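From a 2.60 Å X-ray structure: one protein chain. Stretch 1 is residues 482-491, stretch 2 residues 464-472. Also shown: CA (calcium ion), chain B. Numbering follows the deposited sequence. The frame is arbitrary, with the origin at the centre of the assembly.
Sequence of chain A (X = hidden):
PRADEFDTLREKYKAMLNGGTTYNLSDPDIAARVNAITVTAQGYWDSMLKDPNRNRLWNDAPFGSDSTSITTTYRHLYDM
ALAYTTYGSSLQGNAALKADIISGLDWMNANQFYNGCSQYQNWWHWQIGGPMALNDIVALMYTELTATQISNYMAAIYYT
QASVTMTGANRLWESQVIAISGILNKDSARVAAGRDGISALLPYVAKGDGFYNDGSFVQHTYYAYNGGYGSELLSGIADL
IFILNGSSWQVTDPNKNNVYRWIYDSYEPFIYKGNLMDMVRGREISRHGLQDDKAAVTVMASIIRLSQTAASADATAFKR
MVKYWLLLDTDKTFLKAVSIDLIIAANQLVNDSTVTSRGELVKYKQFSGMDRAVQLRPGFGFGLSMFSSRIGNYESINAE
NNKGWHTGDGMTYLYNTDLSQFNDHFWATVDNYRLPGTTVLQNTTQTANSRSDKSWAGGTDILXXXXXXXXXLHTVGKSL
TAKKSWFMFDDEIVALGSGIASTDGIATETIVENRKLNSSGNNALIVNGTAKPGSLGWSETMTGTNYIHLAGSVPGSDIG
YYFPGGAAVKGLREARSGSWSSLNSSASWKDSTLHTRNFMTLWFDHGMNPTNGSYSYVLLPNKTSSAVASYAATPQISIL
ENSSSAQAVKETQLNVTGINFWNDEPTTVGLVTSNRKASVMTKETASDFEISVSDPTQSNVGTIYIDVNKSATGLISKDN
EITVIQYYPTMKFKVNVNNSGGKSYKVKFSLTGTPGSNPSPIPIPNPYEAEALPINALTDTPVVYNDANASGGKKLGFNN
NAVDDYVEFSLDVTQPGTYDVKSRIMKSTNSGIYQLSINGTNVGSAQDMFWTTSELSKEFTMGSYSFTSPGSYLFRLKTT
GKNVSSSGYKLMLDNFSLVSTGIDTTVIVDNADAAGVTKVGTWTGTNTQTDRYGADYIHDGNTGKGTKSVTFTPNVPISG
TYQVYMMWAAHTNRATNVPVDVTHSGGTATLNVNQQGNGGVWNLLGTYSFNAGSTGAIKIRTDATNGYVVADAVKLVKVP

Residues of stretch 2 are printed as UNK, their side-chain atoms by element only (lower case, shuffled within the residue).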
# COMPACT_ATOMS: atom_id res chain seq x y z
N ALA A 482 -10.91 11.89 9.85
CA ALA A 482 -9.94 12.92 9.51
C ALA A 482 -9.13 12.56 8.27
O ALA A 482 -8.98 11.38 7.95
CB ALA A 482 -9.01 13.16 10.67
N LYS A 483 -8.62 13.58 7.59
CA LYS A 483 -7.68 13.37 6.50
C LYS A 483 -6.29 13.87 6.89
O LYS A 483 -6.05 15.08 7.03
CB LYS A 483 -8.18 14.01 5.20
CG LYS A 483 -9.31 13.22 4.57
CD LYS A 483 -10.21 14.07 3.70
CE LYS A 483 -11.32 13.22 3.10
NZ LYS A 483 -12.17 13.98 2.15
N LYS A 484 -5.40 12.91 7.10
CA LYS A 484 -4.05 13.19 7.58
C LYS A 484 -3.06 12.84 6.49
O LYS A 484 -3.11 11.75 5.90
CB LYS A 484 -3.77 12.36 8.84
CG LYS A 484 -4.83 12.51 9.92
CD LYS A 484 -4.76 11.39 10.96
CE LYS A 484 -3.43 11.39 11.71
NZ LYS A 484 -3.26 12.56 12.61
N SER A 485 -2.15 13.77 6.21
CA SER A 485 -1.16 13.57 5.16
C SER A 485 0.24 13.84 5.67
O SER A 485 0.44 14.70 6.53
CB SER A 485 -1.47 14.46 3.95
OG SER A 485 -2.68 14.07 3.32
N TRP A 486 1.21 13.10 5.16
CA TRP A 486 2.59 13.31 5.54
C TRP A 486 3.44 13.55 4.29
O TRP A 486 3.23 12.91 3.26
CB TRP A 486 3.10 12.13 6.37
CG TRP A 486 2.33 11.91 7.65
CD1 TRP A 486 2.62 12.42 8.89
CD2 TRP A 486 1.15 11.11 7.81
NE1 TRP A 486 1.68 12.00 9.81
CE2 TRP A 486 0.78 11.19 9.17
CE3 TRP A 486 0.37 10.34 6.94
CZ2 TRP A 486 -0.34 10.52 9.69
CZ3 TRP A 486 -0.75 9.68 7.45
CH2 TRP A 486 -1.09 9.78 8.81
N PHE A 487 4.37 14.50 4.38
CA PHE A 487 5.18 14.90 3.23
C PHE A 487 6.62 14.88 3.66
O PHE A 487 7.06 15.71 4.44
CB PHE A 487 4.77 16.28 2.73
CG PHE A 487 3.30 16.38 2.38
CD1 PHE A 487 2.35 16.53 3.38
CD2 PHE A 487 2.88 16.30 1.06
CE1 PHE A 487 1.00 16.61 3.07
CE2 PHE A 487 1.53 16.38 0.73
CZ PHE A 487 0.59 16.54 1.74
N MET A 488 7.36 13.90 3.15
CA MET A 488 8.66 13.58 3.69
C MET A 488 9.76 13.90 2.69
O MET A 488 9.87 13.23 1.66
CB MET A 488 8.66 12.10 4.09
CG MET A 488 7.67 11.80 5.20
SD MET A 488 6.88 10.18 5.17
CE MET A 488 5.62 10.41 3.92
N PHE A 489 10.56 14.92 2.97
CA PHE A 489 11.54 15.42 2.01
C PHE A 489 12.98 15.13 2.43
O PHE A 489 13.26 14.05 2.96
CB PHE A 489 11.34 16.91 1.73
CG PHE A 489 9.97 17.23 1.17
CD1 PHE A 489 9.59 16.77 -0.08
CD2 PHE A 489 9.07 17.98 1.91
CE1 PHE A 489 8.32 17.07 -0.60
CE2 PHE A 489 7.81 18.28 1.40
CZ PHE A 489 7.44 17.83 0.14
N ASP A 490 13.89 16.06 2.20
CA ASP A 490 15.29 15.78 2.51
C ASP A 490 15.64 15.92 3.99
O ASP A 490 16.43 15.14 4.51
CB ASP A 490 16.26 16.60 1.63
CG ASP A 490 15.98 18.08 1.70
OD1 ASP A 490 14.84 18.44 2.01
OD2 ASP A 490 16.90 18.88 1.44
N ASP A 491 15.05 16.90 4.67
CA ASP A 491 15.38 17.14 6.07
C ASP A 491 14.18 17.67 6.84
O ASP A 491 14.34 18.22 7.92
CB ASP A 491 16.57 18.11 6.21
CG ASP A 491 16.32 19.45 5.53
OD1 ASP A 491 15.25 19.64 4.91
OD2 ASP A 491 17.22 20.32 5.59
N UNK A 464 13.35 7.50 -5.10
CA UNK A 464 13.61 6.58 -4.01
C UNK A 464 14.04 7.28 -2.73
O UNK A 464 14.65 6.64 -1.87
N UNK A 465 13.72 8.57 -2.60
CA UNK A 465 14.19 9.39 -1.48
C UNK A 465 13.11 10.27 -0.84
O UNK A 465 13.19 10.63 0.33
c UNK A 465 15.33 10.30 -1.95
c UNK A 465 17.76 10.53 -2.45
c UNK A 465 16.59 9.59 -2.37
n UNK A 465 18.36 10.63 -3.64
o UNK A 465 18.11 11.19 -1.46
N UNK A 466 12.10 10.64 -1.62
CA UNK A 466 11.09 11.57 -1.14
C UNK A 466 9.73 10.91 -1.30
O UNK A 466 9.49 10.16 -2.25
c UNK A 466 14.46 14.18 -3.39
c UNK A 466 12.59 13.41 -2.04
c UNK A 466 14.70 13.99 -1.01
c UNK A 466 13.39 13.54 -0.91
c UNK A 466 13.14 13.73 -3.28
o UNK A 466 16.53 14.75 -2.34
c UNK A 466 15.23 14.31 -2.25
c UNK A 466 11.17 12.90 -1.92
N UNK A 467 8.84 11.16 -0.36
CA UNK A 467 7.57 10.46 -0.37
C UNK A 467 6.46 11.29 0.22
O UNK A 467 6.70 12.30 0.91
N UNK A 468 5.24 10.86 -0.05
CA UNK A 468 4.05 11.48 0.50
C UNK A 468 3.09 10.35 0.84
O UNK A 468 2.90 9.42 0.04
c UNK A 468 2.04 12.92 -0.05
c UNK A 468 3.31 11.81 -1.89
c UNK A 468 3.41 12.46 -0.53
N UNK A 469 2.51 10.39 2.04
CA UNK A 469 1.53 9.40 2.44
C UNK A 469 0.29 10.06 2.97
O UNK A 469 0.32 11.22 3.41
c UNK A 469 2.07 8.47 3.52
o UNK A 469 3.16 7.70 3.05
N UNK A 470 -0.81 9.31 2.96
CA UNK A 470 -2.05 9.81 3.50
C UNK A 470 -2.90 8.71 4.09
O UNK A 470 -2.79 7.53 3.72
N UNK A 471 -3.76 9.12 5.01
CA UNK A 471 -4.71 8.22 5.64
C UNK A 471 -6.00 8.96 5.90
O UNK A 471 -6.00 10.01 6.55
s UNK A 471 -4.28 6.37 9.33
c UNK A 471 -5.67 5.57 10.15
c UNK A 471 -4.13 7.74 6.97
c UNK A 471 -5.08 6.93 7.82
N UNK A 472 -7.10 8.43 5.39
CA UNK A 472 -8.41 8.87 5.86
C UNK A 472 -8.75 8.09 7.13
O UNK A 472 -9.14 6.92 7.08
o UNK A 472 -12.78 10.17 4.18
c UNK A 472 -9.49 8.70 4.80
c UNK A 472 -10.83 9.27 5.22
c UNK A 472 -11.81 9.39 4.07
o UNK A 472 -11.60 8.71 3.04
CA CA B . 14.48 20.73 2.91

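Position 464 has backbone atoms alone, with no side-chain atom modelled. Its phi of 59° lies in the region that favours a residue without a CB, and nothing of stretch 1 is in contact with it. It is Gly-464.

Position 465 carries three carbons in a row, the third bearing one oxygen and one nitrogen. That terminal group is an amide, and two carbons precede it, so the chain is one methylene longer than asparagine: Gln-465. Its side chain comes no nearer to stretch 1 than 6.5 Å.

At position 466 one carbon leads into a six-carbon ring bearing a single oxygen, the pattern of a phenol. The residue is Tyr-466. Its CB points sideways, but the ring comes nearer to the residues just past the end of the partner strand: CD1 lies 3.7 Å from Phe-489 C, and CE1 lies 4.0 Å from Asp-490 CB.

Position 467 again has no side-chain atoms and is Gly-467. An ideal CB here would point to the face carrying Met-488 and would lie 4.3 Å from Met-488 CE. The backbone pairs with Met-488 through two hydrogen bonds, Gly-467 N to Met-488 O at 3.1 Å and Met-488 N to Gly-467 O at 2.8 Å.

Position 468 shows three carbons, the first carrying the other two. Branching at CB with no heteroatom identifies Val-468. Its CG2 packs 3.6 Å from Phe-487 CE2, an apolar contact between directly paired residues.

Position 469 has one carbon followed by one oxygen, which defines Ser-469. Its OG is 3.8 Å from Met-488 CE and finds its hydrogen bond elsewhere in the structure. Across the strands, Ser-469 N donates to Trp-486 O at 2.9 Å and Trp-486 N to Ser-469 O at 2.7 Å.

Position 470 is bare once more, hence Gly-470. An ideal CB would stand only 3.6 Å from Ser-485 OG and 3.7 Å from Lys-484 O, so the space beside this backbone is already tight. The paired CA atoms of Gly-470 and Ser-485 are 4.2 Å apart.

Position 471 bears an unbranched chain of two carbons, a sulfur and a final carbon: Met-471. Its CB is 3.9 Å from Trp-486 CZ3, while all three chi angles are t and the chain end leads away from stretch 1.

Position 472 has three carbons, the third carrying two oxygens, a carboxylate one methylene longer than that of aspartate. This is Glu-472. OE2 lies 3.5 Å from Lys-483 CE and 4.4 Å from Lys-483 NZ, opposite charges near each other but beyond salt-bridge range.

The contact is an antiparallel strand pair, its directions 169° apart, burying 679 Å² in total. Six backbone hydrogen bonds hold the register; the last two are Met-471 N to Lys-484 O at 2.9 Å and Lys-484 N to Met-471 O at 3.0 Å. Side chains alternate between the faces: Trp-486 and Met-471 meet on one, Phe-487 and Val-468 on the other. Beyond the strand, Asp-490 OD1 and Asp-491 OD1 bind calcium at 2.5 and 2.4 Å from CA.

Stretch 2 464-472: GQYGVSGME
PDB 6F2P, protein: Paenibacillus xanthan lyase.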